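Lysyl oxidase (Pichia pastoris, PDB 1W7C) is a copper- and topaquinone-containing amine oxidase that probably oxidises primary amines, lysine side chains among them, to the corresponding aldehydes. Local coordinates at residues Ile195-Pro206 with Ile256-Val265; Gly460-Asn468 with Ile479-Phe487. All coordinates share one frame; numbering follows the deposited sequence.

Contact 1. Residues Ile195-Pro206 with Ile256-Val265. With NAG (2-acetamido-2-deoxy-beta-D-glucopyranose), chain S.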
loop_
_atom_site.group_PDB
_atom_site.type_symbol
_atom_site.label_atom_id
_atom_site.label_comp_id
_atom_site.label_asym_id
_atom_site.label_seq_id
_atom_site.Cartn_x
_atom_site.Cartn_y
_atom_site.Cartn_z
ATOM N N ILE A 195 36.364 -1.557 -6.956
ATOM C CA ILE A 195 37.168 -2.709 -6.544
ATOM C C ILE A 195 36.461 -4.007 -6.992
ATOM O O ILE A 195 35.246 -4.127 -6.856
ATOM C CB ILE A 195 37.373 -2.711 -5.004
ATOM C CG1 ILE A 195 37.986 -1.388 -4.501
ATOM C CG2 ILE A 195 38.184 -3.926 -4.579
ATOM C CD1 ILE A 195 39.378 -1.131 -4.936
ATOM N N ASN A 196 37.214 -4.967 -7.516
ATOM C CA ASN A 196 36.640 -6.259 -7.889
ATOM C C ASN A 196 36.269 -7.038 -6.643
ATOM O O ASN A 196 37.013 -7.045 -5.663
ATOM C CB ASN A 196 37.628 -7.143 -8.670
ATOM C CG ASN A 196 38.043 -6.568 -9.995
ATOM O OD1 ASN A 196 37.377 -5.707 -10.567
ATOM N ND2 ASN A 196 39.158 -7.068 -10.512
ATOM N N THR A 197 35.122 -7.702 -6.696
ATOM C CA THR A 197 34.674 -8.579 -5.618
ATOM C C THR A 197 34.305 -9.923 -6.184
ATOM O O THR A 197 34.111 -10.068 -7.393
ATOM C CB THR A 197 33.449 -8.022 -4.887
ATOM O OG1 THR A 197 32.291 -8.155 -5.727
ATOM C CG2 THR A 197 33.601 -6.551 -4.561
ATOM N N GLU A 198 34.176 -10.903 -5.300
ATOM C CA GLU A 198 33.759 -12.232 -5.695
ATOM C C GLU A 198 32.234 -12.428 -5.674
ATOM O O GLU A 198 31.745 -13.468 -6.118
ATOM C CB GLU A 198 34.418 -13.285 -4.804
ATOM C CG GLU A 198 33.745 -13.531 -3.456
ATOM C CD GLU A 198 34.379 -14.669 -2.657
ATOM O OE1 GLU A 198 34.390 -14.580 -1.406
ATOM O OE2 GLU A 198 34.848 -15.663 -3.266
ATOM N N ASN A 199 31.500 -11.414 -5.224
ATOM C CA ASN A 199 30.063 -11.583 -4.921
ATOM C C ASN A 199 29.183 -10.510 -5.548
ATOM O O ASN A 199 28.109 -10.203 -5.055
ATOM C CB ASN A 199 29.827 -11.651 -3.402
ATOM C CG ASN A 199 30.281 -10.388 -2.677
ATOM O OD1 ASN A 199 31.264 -9.755 -3.062
ATOM N ND2 ASN A 199 29.539 -9.993 -1.656
ATOM N N ASP A 200 29.648 -9.948 -6.644
ATOM C CA ASP A 200 28.865 -8.986 -7.432
ATOM C C ASP A 200 28.544 -7.718 -6.647
ATOM O O ASP A 200 27.556 -7.064 -6.941
ATOM C CB ASP A 200 27.550 -9.649 -7.928
ATOM C CG ASP A 200 26.911 -8.898 -9.082
ATOM O OD1 ASP A 200 27.678 -8.563 -10.009
ATOM O OD2 ASP A 200 25.677 -8.585 -9.144
ATOM N N ALA A 201 29.408 -7.350 -5.698
ATOM C CA ALA A 201 29.205 -6.180 -4.835
ATOM C C ALA A 201 30.065 -4.969 -5.204
ATOM O O ALA A 201 30.297 -4.105 -4.385
ATOM C CB ALA A 201 29.425 -6.562 -3.371
ATOM N N GLU A 202 30.527 -4.920 -6.455
ATOM C CA GLU A 202 31.392 -3.834 -6.958
ATOM C C GLU A 202 30.755 -2.476 -6.702
ATOM O O GLU A 202 31.455 -1.496 -6.449
ATOM C CB GLU A 202 31.667 -4.015 -8.447
ATOM C CG GLU A 202 32.651 -5.142 -8.765
ATOM C CD GLU A 202 32.089 -6.562 -8.632
ATOM O OE1 GLU A 202 30.847 -6.779 -8.718
ATOM O OE2 GLU A 202 32.906 -7.475 -8.497
ATOM N N ASN A 203 29.429 -2.414 -6.744
ATOM C CA ASN A 203 28.746 -1.131 -6.546
ATOM C C ASN A 203 28.889 -0.570 -5.135
ATOM O O ASN A 203 28.644 0.614 -4.940
ATOM C CB ASN A 203 27.244 -1.249 -6.866
ATOM C CG ASN A 203 26.897 -0.925 -8.308
ATOM O OD1 ASN A 203 25.723 -0.830 -8.653
ATOM N ND2 ASN A 203 27.898 -0.795 -9.159
ATOM N N LEU A 204 29.281 -1.408 -4.171
ATOM C CA LEU A 204 29.517 -0.962 -2.803
ATOM C C LEU A 204 30.956 -0.530 -2.552
ATOM O O LEU A 204 31.263 -0.033 -1.472
ATOM C CB LEU A 204 29.128 -2.072 -1.812
ATOM C CG LEU A 204 27.667 -2.549 -1.858
ATOM C CD1 LEU A 204 27.367 -3.532 -0.743
ATOM C CD2 LEU A 204 26.677 -1.389 -1.803
ATOM N N VAL A 205 31.818 -0.675 -3.564
ATOM C CA VAL A 205 33.220 -0.281 -3.451
ATOM C C VAL A 205 33.692 0.591 -4.617
ATOM O O VAL A 205 34.684 0.285 -5.297
ATOM C CB VAL A 205 34.108 -1.538 -3.259
ATOM C CG1 VAL A 205 33.978 -2.056 -1.836
ATOM C CG2 VAL A 205 33.724 -2.637 -4.235
ATOM N N PRO A 206 32.996 1.714 -4.824
ATOM C CA PRO A 206 33.458 2.733 -5.765
ATOM C C PRO A 206 34.678 3.447 -5.208
ATOM O O PRO A 206 34.730 3.788 -4.016
ATOM C CB PRO A 206 32.273 3.699 -5.844
ATOM C CG PRO A 206 31.636 3.635 -4.467
ATOM C CD PRO A 206 31.805 2.173 -4.083
ATOM N N ILE A 256 39.582 2.311 0.424
ATOM C CA ILE A 256 38.704 1.235 0.810
ATOM C C ILE A 256 39.514 0.152 1.518
ATOM O O ILE A 256 40.597 -0.212 1.060
ATOM C CB ILE A 256 38.010 0.649 -0.437
ATOM C CG1 ILE A 256 37.079 1.701 -1.058
ATOM C CG2 ILE A 256 37.190 -0.547 -0.067
ATOM C CD1 ILE A 256 36.673 1.399 -2.507
ATOM N N ASP A 257 38.970 -0.369 2.617
ATOM C CA ASP A 257 39.544 -1.536 3.288
ATOM C C ASP A 257 39.094 -2.814 2.564
ATOM O O ASP A 257 38.069 -3.425 2.883
ATOM C CB ASP A 257 39.148 -1.562 4.760
ATOM C CG ASP A 257 39.829 -2.668 5.536
ATOM O OD1 ASP A 257 40.515 -3.521 4.942
ATOM O OD2 ASP A 257 39.719 -2.744 6.763
ATOM N N VAL A 258 39.910 -3.228 1.598
ATOM C CA VAL A 258 39.593 -4.383 0.752
ATOM C C VAL A 258 39.761 -5.734 1.440
ATOM O O VAL A 258 39.293 -6.750 0.934
ATOM C CB VAL A 258 40.395 -4.353 -0.579
ATOM C CG1 VAL A 258 40.113 -3.055 -1.339
ATOM C CG2 VAL A 258 41.905 -4.547 -0.353
ATOM N N ASP A 259 40.355 -5.715 2.624
ATOM C CA ASP A 259 40.553 -6.908 3.412
ATOM C C ASP A 259 39.345 -7.244 4.279
ATOM O O ASP A 259 39.270 -8.358 4.824
ATOM C CB ASP A 259 41.798 -6.750 4.297
ATOM C CG ASP A 259 43.073 -6.626 3.495
ATOM O OD1 ASP A 259 43.176 -7.249 2.414
ATOM O OD2 ASP A 259 44.030 -5.926 3.875
ATOM N N ASN A 260 38.398 -6.310 4.397
ATOM C CA ASN A 260 37.256 -6.502 5.281
ATOM C C ASN A 260 35.976 -6.111 4.563
ATOM O O ASN A 260 35.432 -5.048 4.777
ATOM C CB ASN A 260 37.468 -5.727 6.588
ATOM C CG ASN A 260 38.629 -6.289 7.399
ATOM O OD1 ASN A 260 38.558 -7.413 7.894
ATOM N ND2 ASN A 260 39.721 -5.536 7.483
ATOM N N LEU A 261 35.496 -7.032 3.729
ATOM C CA LEU A 261 34.322 -6.801 2.878
ATOM C C LEU A 261 33.124 -7.696 3.249
ATOM O O LEU A 261 32.175 -7.841 2.477
ATOM C CB LEU A 261 34.693 -6.998 1.395
ATOM C CG LEU A 261 35.731 -5.996 0.865
ATOM C CD1 LEU A 261 36.147 -6.343 -0.551
ATOM C CD2 LEU A 261 35.192 -4.572 0.941
ATOM N N ASP A 262 33.137 -8.273 4.437
ATOM C CA ASP A 262 32.027 -9.129 4.834
ATOM C C ASP A 262 30.684 -8.383 4.885
ATOM O O ASP A 262 29.627 -9.010 4.747
ATOM C CB ASP A 262 32.317 -9.786 6.182
ATOM C CG ASP A 262 33.408 -10.854 6.102
ATOM O OD1 ASP A 262 33.815 -11.279 4.983
ATOM O OD2 ASP A 262 33.912 -11.352 7.128
ATOM N N TRP A 263 30.734 -7.072 5.116
ATOM C CA TRP A 263 29.557 -6.195 5.124
ATOM C C TRP A 263 28.848 -6.128 3.759
ATOM O O TRP A 263 27.733 -5.597 3.659
ATOM C CB TRP A 263 29.944 -4.811 5.626
ATOM C CG TRP A 263 30.965 -4.116 4.789
ATOM C CD1 TRP A 263 32.318 -4.242 4.867
ATOM C CD2 TRP A 263 30.718 -3.184 3.718
ATOM N NE1 TRP A 263 32.928 -3.459 3.919
ATOM C CE2 TRP A 263 31.967 -2.795 3.205
ATOM C CE3 TRP A 263 29.565 -2.649 3.137
ATOM C CZ2 TRP A 263 32.102 -1.894 2.158
ATOM C CZ3 TRP A 263 29.698 -1.734 2.112
ATOM C CH2 TRP A 263 30.958 -1.365 1.628
ATOM N N THR A 264 29.506 -6.597 2.696
ATOM C CA THR A 264 28.881 -6.638 1.374
ATOM C C THR A 264 28.140 -7.950 1.097
ATOM O O THR A 264 27.527 -8.076 0.036
ATOM C CB THR A 264 29.913 -6.426 0.247
ATOM O OG1 THR A 264 30.744 -7.585 0.129
ATOM C CG2 THR A 264 30.825 -5.183 0.486
ATOM N N VAL A 265 28.242 -8.944 1.987
ATOM C CA VAL A 265 27.723 -10.288 1.736
ATOM C C VAL A 265 26.259 -10.454 2.127
ATOM O O VAL A 265 25.854 -10.161 3.254
ATOM C CB VAL A 265 28.599 -11.341 2.476
ATOM C CG1 VAL A 265 28.042 -12.725 2.281
ATOM C CG2 VAL A 265 30.048 -11.250 1.997
HETATM C C1 NAG S . 30.696 -14.201 9.898
HETATM C C2 NAG S . 31.275 -12.947 9.202
HETATM C C3 NAG S . 32.525 -12.352 9.890
HETATM C C4 NAG S . 32.457 -12.441 11.419
HETATM C C5 NAG S . 31.998 -13.834 11.851
HETATM C C6 NAG S . 31.907 -13.969 13.366
HETATM C C7 NAG S . 30.811 -12.950 6.765
HETATM C C8 NAG S . 31.254 -13.465 5.421
HETATM N N2 NAG S . 31.588 -13.272 7.812
HETATM O O3 NAG S . 32.798 -10.998 9.487
HETATM O O4 NAG S . 33.726 -12.159 11.973
HETATM O O5 NAG S . 30.717 -14.078 11.308
HETATM O O6 NAG S . 30.872 -13.134 13.842
HETATM O O7 NAG S . 29.782 -12.272 6.844
HETATM O O HOH W 1 32.919 -8.487 -1.302
#
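I256 meets I195 tip to tip, with I256 CD1 3.7 Å from I195 CG1. I256 CD1 also meets the opposing backbone, 3.4 Å from P206 O. I256 CG2 serves a second neighbour, V205 CG1, whose side chain crosses that of I256 at about a right angle. I195 has a second partner too. The CG2 branch of I195 stands anti to the backbone N and packs at 3.9 Å against CG1 of V258, in the type I turn D257-N260. The other end of the contact is built on T264. Its OG1 sits between the backbone N and the carbonyl carbon (chi1 72°). From there T264 OG1 donates to L261 O at 2.8 Å, in the carbonyl plane. T264 OG1 also accepts a nearly straight bond from N199 ND2, 3.2 Å long and in the amide plane of N199. A water donates to both T264 OG1 and N199 OD1, so the amide of N199 is held at both ends. The carbon side of T264 is apolar: its CB lies 3.7 Å from A201 CB, L204 slides past it, and its CG2 covers a face of the W263 ring. L204 O meets that ring at the edge. On the outer side, D262 OD2 takes a hydrogen bond from O3 of a protein-linked sugar. In the fold, 195-206 is the loop between strands 187-195 and 206-207. Residues 256-265 lie in the loop after helix 238-246. W263 and P206 lean on L483 of strand 483-484, and N199 O bonds Y418 of the second subunit.

Contact 2. Residues Gly460-Asn468 with Ile479-Phe487; sequences GYIQAGYWN and IHDVLSGSF
The Y466 ring turns one face to V482, and the two side chains pass at a slant. V482 O sits over that face toward its rim, and Y466 CE1 is 3.7 Å from V482 CB. Y466 starts away from 479-487, but with CG anti to the backbone N (chi1 -176°) the ring comes back alongside V482; its hydroxyl bonds P254 O. With a leucine here the ring and hydroxyl are gone, which would probably leave P254 O without this partner and V482 without its flat neighbour. V482 O also accepts from W467 N at 3.0 Å. That bond is straight at the hydrogen, but the donor stands well above the carbonyl plane. The next ring is used differently: W467 presents its edge, with CE3 3.8 Å from S484 CB. The two backbones are joined by a short antiparallel ladder. G465 and S484 form the hydrogen-bonded pair. G465 N donates to S484 O at 2.9 Å. S484 N donates to G465 O at 2.8 Å. Y466 and L483 form the non-hydrogen-bonded pair. Strand 483-484 is the middle of three, and on its other side I479 and H480 both face L483 in a classic beta bulge. L483 bends back toward 460-468, and its CD1 packs tightly at 3.4 Å against A464 CB. That CB also lies close to S484 O. Beyond them I462 and I479 point at each other, their CD1 methyls 3.7 Å apart. Q463 takes little part in this packing; its amide bonds Y356 and N351 instead.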
loop_
_atom_site.group_PDB
_atom_site.type_symbol
_atom_site.label_atom_id
_atom_site.label_comp_id
_atom_site.label_asym_id
_atom_site.label_seq_id
_atom_site.Cartn_x
_atom_site.Cartn_y
_atom_site.Cartn_z
ATOM N N GLY A 460 18.205 -5.558 -4.250
ATOM C CA GLY A 460 19.491 -5.767 -4.858
ATOM C C GLY A 460 20.490 -4.786 -4.278
ATOM O O GLY A 460 20.276 -4.261 -3.185
ATOM N N TYR A 461 21.626 -4.648 -4.974
ATOM C CA TYR A 461 22.684 -3.731 -4.557
ATOM C C TYR A 461 22.412 -2.361 -5.075
ATOM O O TYR A 461 22.111 -2.161 -6.244
ATOM C CB TYR A 461 24.019 -4.205 -5.102
ATOM C CG TYR A 461 24.650 -5.386 -4.391
ATOM C CD1 TYR A 461 24.679 -6.643 -4.960
ATOM C CD2 TYR A 461 25.204 -5.238 -3.139
ATOM C CE1 TYR A 461 25.248 -7.724 -4.288
ATOM C CE2 TYR A 461 25.773 -6.290 -2.461
ATOM C CZ TYR A 461 25.804 -7.526 -3.046
ATOM O OH TYR A 461 26.383 -8.587 -2.389
ATOM N N ILE A 462 22.611 -1.401 -4.211
ATOM C CA ILE A 462 22.546 -0.010 -4.645
ATOM C C ILE A 462 23.784 0.405 -5.461
ATOM O O ILE A 462 24.845 -0.155 -5.282
ATOM C CB ILE A 462 22.396 0.959 -3.439
ATOM C CG1 ILE A 462 23.617 0.894 -2.518
ATOM C CG2 ILE A 462 21.129 0.697 -2.714
ATOM C CD1 ILE A 462 23.645 1.944 -1.414
ATOM N N GLN A 463 23.637 1.415 -6.313
ATOM C CA GLN A 463 24.766 2.086 -6.910
ATOM C C GLN A 463 25.155 3.209 -5.967
ATOM O O GLN A 463 24.625 4.294 -6.021
ATOM C CB GLN A 463 24.452 2.574 -8.311
ATOM C CG GLN A 463 25.634 3.253 -8.965
ATOM C CD GLN A 463 25.409 3.651 -10.404
ATOM O OE1 GLN A 463 24.887 2.885 -11.173
ATOM N NE2 GLN A 463 25.826 4.849 -10.760
ATOM N N ALA A 464 26.046 2.880 -5.055
ATOM C CA ALA A 464 26.560 3.834 -4.103
ATOM C C ALA A 464 27.625 4.705 -4.760
ATOM O O ALA A 464 27.907 4.604 -5.977
ATOM C CB ALA A 464 27.142 3.087 -2.958
ATOM N N GLY A 465 28.141 5.668 -4.003
ATOM C CA GLY A 465 29.230 6.484 -4.468
ATOM C C GLY A 465 30.330 6.632 -3.447
ATOM O O GLY A 465 30.135 6.372 -2.274
ATOM N N TYR A 466 31.501 7.088 -3.881
ATOM C CA TYR A 466 32.570 7.365 -2.929
ATOM C C TYR A 466 32.170 8.577 -2.053
ATOM O O TYR A 466 31.633 9.559 -2.552
ATOM C CB TYR A 466 33.912 7.594 -3.660
ATOM C CG TYR A 466 35.044 7.794 -2.681
ATOM C CD1 TYR A 466 35.785 6.731 -2.226
ATOM C CD2 TYR A 466 35.324 9.048 -2.172
ATOM C CE1 TYR A 466 36.783 6.905 -1.267
ATOM C CE2 TYR A 466 36.308 9.234 -1.212
ATOM C CZ TYR A 466 37.028 8.152 -0.764
ATOM O OH TYR A 466 37.988 8.330 0.200
ATOM N N TRP A 467 32.374 8.446 -0.749
ATOM C CA TRP A 467 32.077 9.506 0.205
ATOM C C TRP A 467 33.254 10.457 0.354
ATOM O O TRP A 467 34.280 10.085 0.946
ATOM C CB TRP A 467 31.707 8.928 1.580
ATOM C CG TRP A 467 31.494 10.001 2.621
ATOM C CD1 TRP A 467 32.397 10.441 3.522
ATOM C CD2 TRP A 467 30.295 10.760 2.859
ATOM N NE1 TRP A 467 31.848 11.429 4.301
ATOM C CE2 TRP A 467 30.563 11.651 3.908
ATOM C CE3 TRP A 467 29.022 10.791 2.269
ATOM C CZ2 TRP A 467 29.607 12.553 4.415
ATOM C CZ3 TRP A 467 28.077 11.672 2.778
ATOM C CH2 TRP A 467 28.385 12.557 3.836
ATOM N N ASN A 468 33.109 11.650 -0.189
ATOM C CA ASN A 468 34.067 12.721 0.019
ATOM C C ASN A 468 33.454 13.689 1.018
ATOM O O ASN A 468 32.462 14.330 0.708
ATOM C CB ASN A 468 34.350 13.424 -1.306
ATOM C CG ASN A 468 35.417 14.500 -1.178
ATOM O OD1 ASN A 468 35.509 15.213 -0.166
ATOM N ND2 ASN A 468 36.230 14.628 -2.208
ATOM N N ILE A 479 27.161 5.790 4.633
ATOM C CA ILE A 479 26.642 4.501 5.098
ATOM C C ILE A 479 27.723 3.441 5.290
ATOM O O ILE A 479 27.436 2.356 5.782
ATOM C CB ILE A 479 25.548 3.972 4.149
ATOM C CG1 ILE A 479 26.097 3.745 2.733
ATOM C CG2 ILE A 479 24.343 4.940 4.159
ATOM C CD1 ILE A 479 25.101 3.062 1.776
ATOM N N HIS A 480 28.963 3.769 4.927
ATOM C CA HIS A 480 30.076 2.910 5.326
ATOM C C HIS A 480 31.313 3.830 5.339
ATOM O O HIS A 480 31.198 5.043 5.071
ATOM C CB HIS A 480 30.194 1.668 4.416
ATOM C CG HIS A 480 30.976 0.553 5.038
ATOM N ND1 HIS A 480 32.323 0.387 4.808
ATOM C CD2 HIS A 480 30.610 -0.434 5.885
ATOM C CE1 HIS A 480 32.761 -0.640 5.524
ATOM N NE2 HIS A 480 31.735 -1.166 6.172
ATOM N N ASP A 481 32.477 3.303 5.716
ATOM C CA ASP A 481 33.618 4.157 6.037
ATOM C C ASP A 481 33.926 5.169 4.944
ATOM O O ASP A 481 34.210 6.328 5.252
ATOM C CB ASP A 481 34.895 3.330 6.255
ATOM C CG ASP A 481 34.781 2.328 7.391
ATOM O OD1 ASP A 481 35.682 2.316 8.261
ATOM O OD2 ASP A 481 33.867 1.491 7.482
ATOM N N VAL A 482 33.890 4.743 3.678
ATOM C CA VAL A 482 34.117 5.655 2.556
ATOM C C VAL A 482 33.028 5.542 1.495
ATOM O O VAL A 482 33.279 5.764 0.300
ATOM C CB VAL A 482 35.526 5.493 1.934
ATOM C CG1 VAL A 482 36.584 5.904 2.949
ATOM C CG2 VAL A 482 35.742 4.102 1.411
ATOM N N LEU A 483 31.797 5.330 1.958
ATOM C CA LEU A 483 30.678 5.042 1.060
ATOM C C LEU A 483 29.503 5.973 1.311
ATOM O O LEU A 483 29.073 6.133 2.451
ATOM C CB LEU A 483 30.199 3.609 1.244
ATOM C CG LEU A 483 29.272 3.062 0.160
ATOM C CD1 LEU A 483 29.993 3.033 -1.168
ATOM C CD2 LEU A 483 28.719 1.697 0.484
ATOM N N SER A 484 29.004 6.585 0.239
ATOM C CA SER A 484 27.746 7.312 0.254
ATOM C C SER A 484 26.626 6.480 -0.353
ATOM O O SER A 484 26.814 5.849 -1.376
ATOM C CB SER A 484 27.872 8.532 -0.621
ATOM O OG SER A 484 26.669 9.262 -0.576
ATOM N N GLY A 485 25.441 6.551 0.252
ATOM C CA GLY A 485 24.219 6.057 -0.388
ATOM C C GLY A 485 23.642 7.065 -1.390
ATOM O O GLY A 485 22.696 7.821 -1.108
ATOM N N SER A 486 24.199 7.073 -2.587
ATOM C CA SER A 486 23.815 8.063 -3.581
ATOM C C SER A 486 22.295 8.152 -3.827
ATOM O O SER A 486 21.621 7.197 -4.116
ATOM C CB SER A 486 24.523 7.787 -4.908
ATOM O OG SER A 486 25.887 8.158 -4.842
ATOM N N PHE A 487 21.800 9.345 -3.804
ATOM C CA PHE A 487 20.392 9.610 -3.980
ATOM C C PHE A 487 19.906 9.439 -5.419
ATOM O O PHE A 487 20.555 9.923 -6.357
ATOM C CB PHE A 487 20.292 11.063 -3.549
ATOM C CG PHE A 487 18.924 11.686 -3.538
ATOM C CD1 PHE A 487 18.813 13.078 -3.679
ATOM C CD2 PHE A 487 17.791 10.982 -3.243
ATOM C CE1 PHE A 487 17.587 13.702 -3.607
ATOM C CE2 PHE A 487 16.551 11.629 -3.176
ATOM C CZ PHE A 487 16.459 12.964 -3.369
HETATM O O HOH W 2 22.328 4.789 -4.468
#

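In the fold
The centres of contacts 1 and 2 are about 12 Å apart, and the two touch. T264 O of contact 1 and Y461 OH of contact 2 are 2.7 Å apart, a probable hydrogen bond. L204 O lies 3.3 Å from L483 CD1, and the W263 and H480 rings stack. The loops 195-206 and 256-265 thus pack onto the small sheet of the enzyme domain. Contact 2 is nearer the active site. The I462 side chain is about 5 Å from the copper and about 4 Å from the side chain of the copper ligand H654; the L204 side chain of contact 1 is about 11 Å from the copper. Both contacts also reach Y418 of the second subunit, through N199 and Y461.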